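Local coordinates for hypothetical protein (Pseudomonas aeruginosa, PDB 2IGS) that is of unknown function but belongs to a mostly helical family grouped with the lysozyme clan, which hints at, without establishing, a link to glycan-cleaving enzymes, at residues 31-35 and 36-40; 51-55 and 56-60; 154-157 and 158-161. All blocks are in the same frame, centred on the assembly; numbering follows the deposited sequence. Where two conformers were deposited one is given.

Interaction 1 of 3, residues 31-35 and 36-40; sequences FVFPE and AQTIE
Pro34 occupies the N-cap position of helix 35-48, and its carbonyl is gripped twice by Thr38 in the first turn. Thr38 OG1 donates to Pro34 O over 2.7 Å, coming from above the carbonyl plane, while Thr38 N reaches the same Pro34 O at 3.1 Å. Thr38 can do both because OG1 lies anti to its own carbonyl carbon (chi1 -57°), beside its backbone N. The next backbone bond of the helix runs from Ile39 N to Glu35 O at 3.0 Å. Beside the cap, Gln37 bends at chi2 and brings OE1 to 3.7 Å from Pro34 CB, its NE2 being held by Asp107. Pro34 also centres an inverse gamma turn, closed by a weak bond from Glu35 N to Phe33 O, immediately before the helix. Further out, Phe33 packs on Lys21 and Ala24 of helix 12-27 and on Leu99 of helix 87-113. Ile39 leans on Ala17 of the former and Pro34 on Ala103 of the latter, so the helix start touches both helices. Between the loop and the first turn, Thr38 CG2 approaches the Phe33 ring obliquely, 4.2 Å from Phe33 CZ.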
loop_
_atom_site.group_PDB
_atom_site.type_symbol
_atom_site.label_atom_id
_atom_site.label_comp_id
_atom_site.label_asym_id
_atom_site.label_seq_id
_atom_site.Cartn_x
_atom_site.Cartn_y
_atom_site.Cartn_z
ATOM N N PHE F 31 13.609 -1.781 -54.553
ATOM C CA PHE F 31 13.133 -2.101 -53.206
ATOM C C PHE F 31 14.196 -1.663 -52.211
ATOM O O PHE F 31 15.365 -2.044 -52.326
ATOM C CB PHE F 31 12.875 -3.613 -53.093
ATOM C CG PHE F 31 12.549 -4.098 -51.699
ATOM C CD1 PHE F 31 11.234 -4.090 -51.226
ATOM C CD2 PHE F 31 13.553 -4.606 -50.865
ATOM C CE1 PHE F 31 10.924 -4.570 -49.937
ATOM C CE2 PHE F 31 13.256 -5.077 -49.585
ATOM C CZ PHE F 31 11.935 -5.062 -49.119
ATOM N N VAL F 32 13.782 -0.846 -51.247
ATOM C CA VAL F 32 14.665 -0.382 -50.182
ATOM C C VAL F 32 14.795 -1.495 -49.131
ATOM O O VAL F 32 13.856 -1.759 -48.359
ATOM C CB VAL F 32 14.150 0.945 -49.546
ATOM C CG1 VAL F 32 15.182 1.524 -48.583
ATOM C CG2 VAL F 32 13.793 1.979 -50.619
ATOM N N PHE F 33 15.949 -2.163 -49.135
ATOM C CA PHE F 33 16.246 -3.278 -48.230
ATOM C C PHE F 33 16.447 -2.772 -46.788
ATOM O O PHE F 33 17.335 -1.945 -46.538
ATOM C CB PHE F 33 17.491 -4.032 -48.730
ATOM C CG PHE F 33 17.801 -5.280 -47.952
ATOM C CD1 PHE F 33 18.794 -5.283 -46.975
ATOM C CD2 PHE F 33 17.099 -6.452 -48.183
ATOM C CE1 PHE F 33 19.075 -6.448 -46.235
ATOM C CE2 PHE F 33 17.367 -7.610 -47.439
ATOM C CZ PHE F 33 18.355 -7.604 -46.468
ATOM N N PRO F 34 15.622 -3.265 -45.830
ATOM C CA PRO F 34 15.786 -2.816 -44.430
ATOM C C PRO F 34 16.952 -3.553 -43.737
ATOM O O PRO F 34 16.713 -4.476 -42.921
ATOM C CB PRO F 34 14.430 -3.165 -43.783
ATOM C CG PRO F 34 13.868 -4.302 -44.628
ATOM C CD PRO F 34 14.523 -4.238 -45.992
ATOM N N GLU F 35 18.191 -3.174 -44.054
ATOM C CA GLU F 35 19.341 -3.949 -43.580
ATOM C C GLU F 35 19.531 -3.929 -42.058
ATOM O O GLU F 35 19.837 -4.968 -41.478
ATOM C CB GLU F 35 20.646 -3.571 -44.293
ATOM C CG GLU F 35 21.774 -4.554 -44.012
ATOM C CD GLU F 35 22.910 -4.496 -45.007
ATOM O OE1 GLU F 35 23.358 -3.385 -45.337
ATOM O OE2 GLU F 35 23.371 -5.578 -45.452
ATOM N N ALA F 36 19.371 -2.764 -41.427
ATOM C CA ALA F 36 19.565 -2.661 -39.975
ATOM C C ALA F 36 18.626 -3.559 -39.186
ATOM O O ALA F 36 19.082 -4.306 -38.329
ATOM C CB ALA F 36 19.461 -1.199 -39.494
ATOM N N GLN F 37 17.330 -3.488 -39.501
ATOM C CA GLN F 37 16.306 -4.313 -38.863
ATOM C C GLN F 37 16.478 -5.811 -39.129
ATOM O O GLN F 37 16.228 -6.633 -38.244
ATOM C CB GLN F 37 14.892 -3.872 -39.270
ATOM C CG GLN F 37 14.533 -2.438 -38.874
ATOM C CD GLN F 37 14.731 -1.430 -39.999
ATOM O OE1 GLN F 37 15.713 -1.489 -40.744
ATOM N NE2 GLN F 37 13.797 -0.489 -40.117
ATOM N N THR F 38 16.917 -6.152 -40.335
ATOM C CA THR F 38 17.116 -7.554 -40.733
ATOM C C THR F 38 18.288 -8.226 -39.985
ATOM O O THR F 38 18.125 -9.336 -39.464
ATOM C CB THR F 38 17.291 -7.681 -42.259
ATOM O OG1 THR F 38 16.146 -7.116 -42.909
ATOM C CG2 THR F 38 17.413 -9.128 -42.664
ATOM N N ILE F 39 19.443 -7.552 -39.927
ATOM C CA ILE F 39 20.573 -8.039 -39.121
ATOM C C ILE F 39 20.159 -8.192 -37.645
ATOM O O ILE F 39 20.394 -9.249 -37.037
ATOM C CB ILE F 39 21.848 -7.127 -39.220
ATOM C CG1 ILE F 39 22.341 -6.978 -40.669
ATOM C CG2 ILE F 39 22.968 -7.694 -38.361
ATOM C CD1 ILE F 39 23.068 -5.645 -40.967
ATOM N N GLU F 40 19.542 -7.138 -37.088
ATOM C CA GLU F 40 19.132 -7.119 -35.690
ATOM C C GLU F 40 18.126 -8.224 -35.343
ATOM O O GLU F 40 18.274 -8.899 -34.331
ATOM C CB GLU F 40 18.585 -5.740 -35.277
ATOM C CG GLU F 40 18.305 -5.665 -33.785
ATOM C CD GLU F 40 17.847 -4.306 -33.299
ATOM O OE1 GLU F 40 17.815 -3.361 -34.103
ATOM O OE2 GLU F 40 17.487 -4.197 -32.106
#

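Interaction 2 of 3, residues 51-55 and 56-60; sequences EFIPG and GDISK
Ile53 keeps CG1 beside its backbone N (chi1 -53°), which leaves CG2 anti to N, and Ile58 holds CG1 between its N and carbonyl carbon (chi1 59°); together these torsions bring Ile53 CG2 and Ile58 CG2 to 4.0 Å from each other. The Ile53 methyl CG2 also touches the turn backbone, 3.5 Å from Asp57 N. The bend is a pair of overlapping beta turns. The first, over Pro54 and Gly55, has the backbone angles of type II and is closed by Gly56 N bonding to Ile53 O at 3.3 Å. The second, over Gly55 and Gly56, resembles type I' and is held by a weak bond from Asp57 N to Pro54 O. Both glycines have positive phi, a conformation glycine adopts readily, and the chain reverses within these few residues. A third turn follows: Lys60 N bonds Asp57 O at 3.1 Å, and the Asp57 carboxylate braces it, OD2 being met by Ser59 OG at 2.7 Å from above the carboxylate plane and more weakly by Ser59 N. The Pro54 ring lies against the backbone at the end of this third turn, with Pro54 CD 3.2 Å from Lys60 O. The whole coil bridges helix 35-48 and helix 63-82. Ile53 and Ile58 pack on Tyr9 of the N-terminal loop, and Phe52 bonds to Asp62 through its backbone and stacks on Tyr65 of helix 63-82.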
loop_
_atom_site.group_PDB
_atom_site.type_symbol
_atom_site.label_atom_id
_atom_site.label_comp_id
_atom_site.label_asym_id
_atom_site.label_seq_id
_atom_site.Cartn_x
_atom_site.Cartn_y
_atom_site.Cartn_z
ATOM N N GLU F 51 25.830 -18.483 -25.331
ATOM C CA GLU F 51 26.518 -19.766 -25.111
ATOM C C GLU F 51 26.418 -20.700 -26.313
ATOM O O GLU F 51 27.007 -21.789 -26.284
ATOM C CB GLU F 51 25.990 -20.540 -23.897
ATOM C CG GLU F 51 25.019 -19.822 -23.029
ATOM C CD GLU F 51 23.625 -19.739 -23.619
ATOM O OE1 GLU F 51 23.135 -18.599 -23.719
ATOM O OE2 GLU F 51 23.025 -20.780 -23.967
ATOM N N PHE F 52 25.664 -20.303 -27.344
ATOM C CA PHE F 52 25.659 -21.056 -28.610
ATOM C C PHE F 52 27.074 -21.110 -29.216
ATOM O O PHE F 52 27.443 -22.089 -29.868
ATOM C CB PHE F 52 24.685 -20.466 -29.636
ATOM C CG PHE F 52 23.231 -20.772 -29.361
ATOM C CD1 PHE F 52 22.861 -21.743 -28.430
ATOM C CD2 PHE F 52 22.232 -20.076 -30.043
ATOM C CE1 PHE F 52 21.500 -22.019 -28.167
ATOM C CE2 PHE F 52 20.877 -20.350 -29.811
ATOM C CZ PHE F 52 20.518 -21.325 -28.854
ATOM N N ILE F 53 27.840 -20.042 -28.982
ATOM C CA ILE F 53 29.262 -19.989 -29.317
ATOM C C ILE F 53 30.005 -19.731 -28.001
ATOM O O ILE F 53 30.274 -18.579 -27.663
ATOM C CB ILE F 53 29.564 -18.874 -30.362
ATOM C CG1 ILE F 53 28.676 -19.014 -31.601
ATOM C CG2 ILE F 53 31.027 -18.854 -30.752
ATOM C CD1 ILE F 53 28.818 -20.329 -32.353
ATOM N N PRO F 54 30.299 -20.798 -27.231
ATOM C CA PRO F 54 30.918 -20.620 -25.906
ATOM C C PRO F 54 32.338 -20.038 -25.944
ATOM O O PRO F 54 33.239 -20.623 -26.540
ATOM C CB PRO F 54 30.929 -22.037 -25.320
ATOM C CG PRO F 54 30.792 -22.946 -26.473
ATOM C CD PRO F 54 30.057 -22.217 -27.546
ATOM N N GLY F 55 32.514 -18.886 -25.301
ATOM C CA GLY F 55 33.813 -18.206 -25.217
ATOM C C GLY F 55 34.265 -17.636 -26.548
ATOM O O GLY F 55 35.458 -17.433 -26.771
ATOM N N GLY F 56 33.305 -17.389 -27.434
ATOM C CA GLY F 56 33.594 -16.844 -28.756
ATOM C C GLY F 56 34.303 -17.821 -29.676
ATOM O O GLY F 56 34.935 -17.415 -30.644
ATOM N N ASP F 57 34.189 -19.111 -29.371
ATOM C CA ASP F 57 34.931 -20.171 -30.057
ATOM C C ASP F 57 33.972 -20.973 -30.948
ATOM O O ASP F 57 33.237 -21.836 -30.454
ATOM C CB ASP F 57 35.566 -21.061 -28.981
ATOM C CG ASP F 57 36.501 -22.108 -29.537
ATOM O OD1 ASP F 57 37.022 -22.885 -28.718
ATOM O OD2 ASP F 57 36.728 -22.181 -30.760
ATOM N N ILE F 58 33.972 -20.683 -32.253
ATOM C CA ILE F 58 33.060 -21.355 -33.198
ATOM C C ILE F 58 33.306 -22.859 -33.332
ATOM O O ILE F 58 32.410 -23.583 -33.730
ATOM C CB ILE F 58 32.990 -20.675 -34.626
ATOM C CG1 ILE F 58 34.363 -20.627 -35.302
ATOM C CG2 ILE F 58 32.369 -19.269 -34.531
ATOM C CD1 ILE F 58 34.311 -20.383 -36.807
ATOM N N SER F 59 34.502 -23.324 -32.969
ATOM C CA SER F 59 34.818 -24.757 -32.993
ATOM C C SER F 59 34.002 -25.547 -31.967
ATOM O O SER F 59 33.902 -26.767 -32.057
ATOM C CB SER F 59 36.318 -24.997 -32.791
ATOM O OG SER F 59 36.714 -24.839 -31.431
ATOM N N LYS F 60 33.425 -24.835 -31.003
ATOM C CA LYS F 60 32.608 -25.445 -29.966
ATOM C C LYS F 60 31.148 -24.984 -30.081
ATOM O O LYS F 60 30.403 -25.037 -29.111
ATOM C CB LYS F 60 33.186 -25.136 -28.573
ATOM C CG LYS F 60 34.668 -25.497 -28.401
ATOM C CD LYS F 60 34.913 -27.013 -28.442
ATOM C CE LYS F 60 36.241 -27.368 -29.113
ATOM N NZ LYS F 60 37.412 -26.762 -28.430
#

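Interaction 3 of 3, residues 154-157 and 158-161; sequences VNLR and TLTP
Asn155 O is approached by two amides, Thr158 N at 3.4 Å and Leu159 N at 3.1 Å, both through weak, bent bonds. This is a tight turn: Leu156 and Arg157 form a type I-like beta turn, extended by the i to i+4 bond of Leu159 N, and it leads from strand 154-155, outermost of this chain's sheet, toward helix 161-165. Leu159 N also leans weakly on Leu156 O. The Asn155 side-chain OD1 makes one more weak bond: CG is anti to the backbone N (chi1 -160°), which carries OD1 to 3.3 Å from Thr158 N and 3.4 Å from Thr158 CB. Several weak bonds thus share the work of holding the turn. The other end of the amide, ND2, bonds Ser139 OG of a second subunit, and Thr158 packs on Ala138 of that subunit. Inside, Leu156 and Leu159 lie side by side and point the same way, Leu156 CD2 4.1 Å from Leu159 CD2; Leu156 also packs on strand 148-150. Arg157 NH2 makes a salt bridge with Glu145, and a bound acetic acid molecule, probably from the crystallisation liquor, lies about 4 Å from the Arg157 side chain. One water fastens the exit, donating to Leu159 O at 2.7 Å and more weakly to Arg157 O.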
loop_
_atom_site.group_PDB
_atom_site.type_symbol
_atom_site.label_atom_id
_atom_site.label_comp_id
_atom_site.label_asym_id
_atom_site.label_seq_id
_atom_site.Cartn_x
_atom_site.Cartn_y
_atom_site.Cartn_z
ATOM N N VAL F 154 5.950 -17.413 -28.303
ATOM C CA VAL F 154 4.717 -17.388 -29.140
ATOM C C VAL F 154 3.685 -18.434 -28.677
ATOM O O VAL F 154 3.680 -19.585 -29.106
ATOM C CB VAL F 154 4.975 -17.487 -30.684
ATOM C CG1 VAL F 154 3.675 -17.193 -31.479
ATOM C CG2 VAL F 154 6.057 -16.545 -31.097
ATOM N N ASN F 155 2.782 -17.988 -27.823
ATOM C CA ASN F 155 1.785 -18.839 -27.213
ATOM C C ASN F 155 0.537 -18.917 -28.079
ATOM O O ASN F 155 -0.361 -18.062 -28.007
ATOM C CB ASN F 155 1.448 -18.305 -25.816
ATOM C CG ASN F 155 0.792 -19.366 -24.924
ATOM O OD1 ASN F 155 -0.005 -20.193 -25.385
ATOM N ND2 ASN F 155 1.131 -19.344 -23.645
ATOM N N LEU F 156 0.480 -19.962 -28.892
ATOM C CA LEU F 156 -0.574 -20.096 -29.871
ATOM C C LEU F 156 -1.918 -20.467 -29.218
ATOM O O LEU F 156 -2.965 -20.064 -29.708
ATOM C CB LEU F 156 -0.159 -21.107 -30.962
ATOM C CG LEU F 156 1.021 -20.778 -31.885
ATOM C CD1 LEU F 156 1.214 -21.913 -32.895
ATOM C CD2 LEU F 156 0.818 -19.463 -32.612
ATOM N N ARG F 157 -1.856 -21.220 -28.120
ATOM C CA ARG F 157 -3.015 -21.689 -27.357
ATOM C C ARG F 157 -3.824 -20.529 -26.815
ATOM O O ARG F 157 -5.050 -20.551 -26.745
ATOM C CB ARG F 157 -2.543 -22.531 -26.170
ATOM C CG ARG F 157 -3.633 -22.916 -25.159
ATOM C CD ARG F 157 -4.615 -23.905 -25.760
ATOM N NE ARG F 157 -5.687 -24.259 -24.835
ATOM C CZ ARG F 157 -6.794 -23.541 -24.666
ATOM N NH1 ARG F 157 -6.975 -22.418 -25.356
ATOM N NH2 ARG F 157 -7.719 -23.929 -23.798
ATOM N N THR F 158 -3.087 -19.499 -26.457
ATOM C CA THR F 158 -3.606 -18.397 -25.736
ATOM C C THR F 158 -3.929 -17.227 -26.683
ATOM O O THR F 158 -4.681 -16.315 -26.333
ATOM C CB THR F 158 -2.552 -18.091 -24.671
ATOM O OG1 THR F 158 -3.090 -18.406 -23.381
ATOM C CG2 THR F 158 -2.003 -16.700 -24.750
ATOM N N LEU F 159 -3.356 -17.277 -27.879
ATOM C CA LEU F 159 -3.512 -16.231 -28.872
ATOM C C LEU F 159 -4.954 -16.121 -29.365
ATOM O O LEU F 159 -5.619 -17.118 -29.664
ATOM C CB LEU F 159 -2.547 -16.488 -30.030
ATOM C CG LEU F 159 -2.570 -15.649 -31.289
ATOM C CD1 LEU F 159 -2.435 -14.196 -30.933
ATOM C CD2 LEU F 159 -1.424 -16.110 -32.127
ATOM N N THR F 160 -5.435 -14.890 -29.432
ATOM C CA THR F 160 -6.822 -14.610 -29.793
ATOM C C THR F 160 -6.974 -14.625 -31.324
ATOM O O THR F 160 -6.067 -14.148 -32.031
ATOM C CB THR F 160 -7.204 -13.240 -29.203
ATOM O OG1 THR F 160 -7.449 -13.367 -27.791
ATOM C CG2 THR F 160 -8.412 -12.673 -29.867
ATOM N N PRO F 161 -8.108 -15.167 -31.854
ATOM C CA PRO F 161 -8.337 -15.124 -33.307
ATOM C C PRO F 161 -8.304 -13.695 -33.858
ATOM O O PRO F 161 -7.925 -13.492 -35.015
ATOM C CB PRO F 161 -9.747 -15.722 -33.467
ATOM C CG PRO F 161 -10.383 -15.614 -32.116
ATOM C CD PRO F 161 -9.230 -15.830 -31.163
HETATM O O HOH W 1 -7.350 -18.769 -28.437
#

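The three contacts come in series along the chain, and none touches another. Interaction 1 starts helix 35-48, and interaction 2 lies in the loop that follows that helix, its centre 26 Å from the first. Interaction 3 comes about a hundred residues later, beyond helices 63-82 and 87-113, where the small antiparallel sheet gives way to helix 161-165. It lies across the chain's centre from both others, 28 Å from interaction 1 and 34 Å from interaction 2, centre to centre. Two lie where a helix begins or a strand ends, and the third within a connecting loop. Residues 154-161 differ in meeting other subunits, so this turn also takes part in contacts within the assembly.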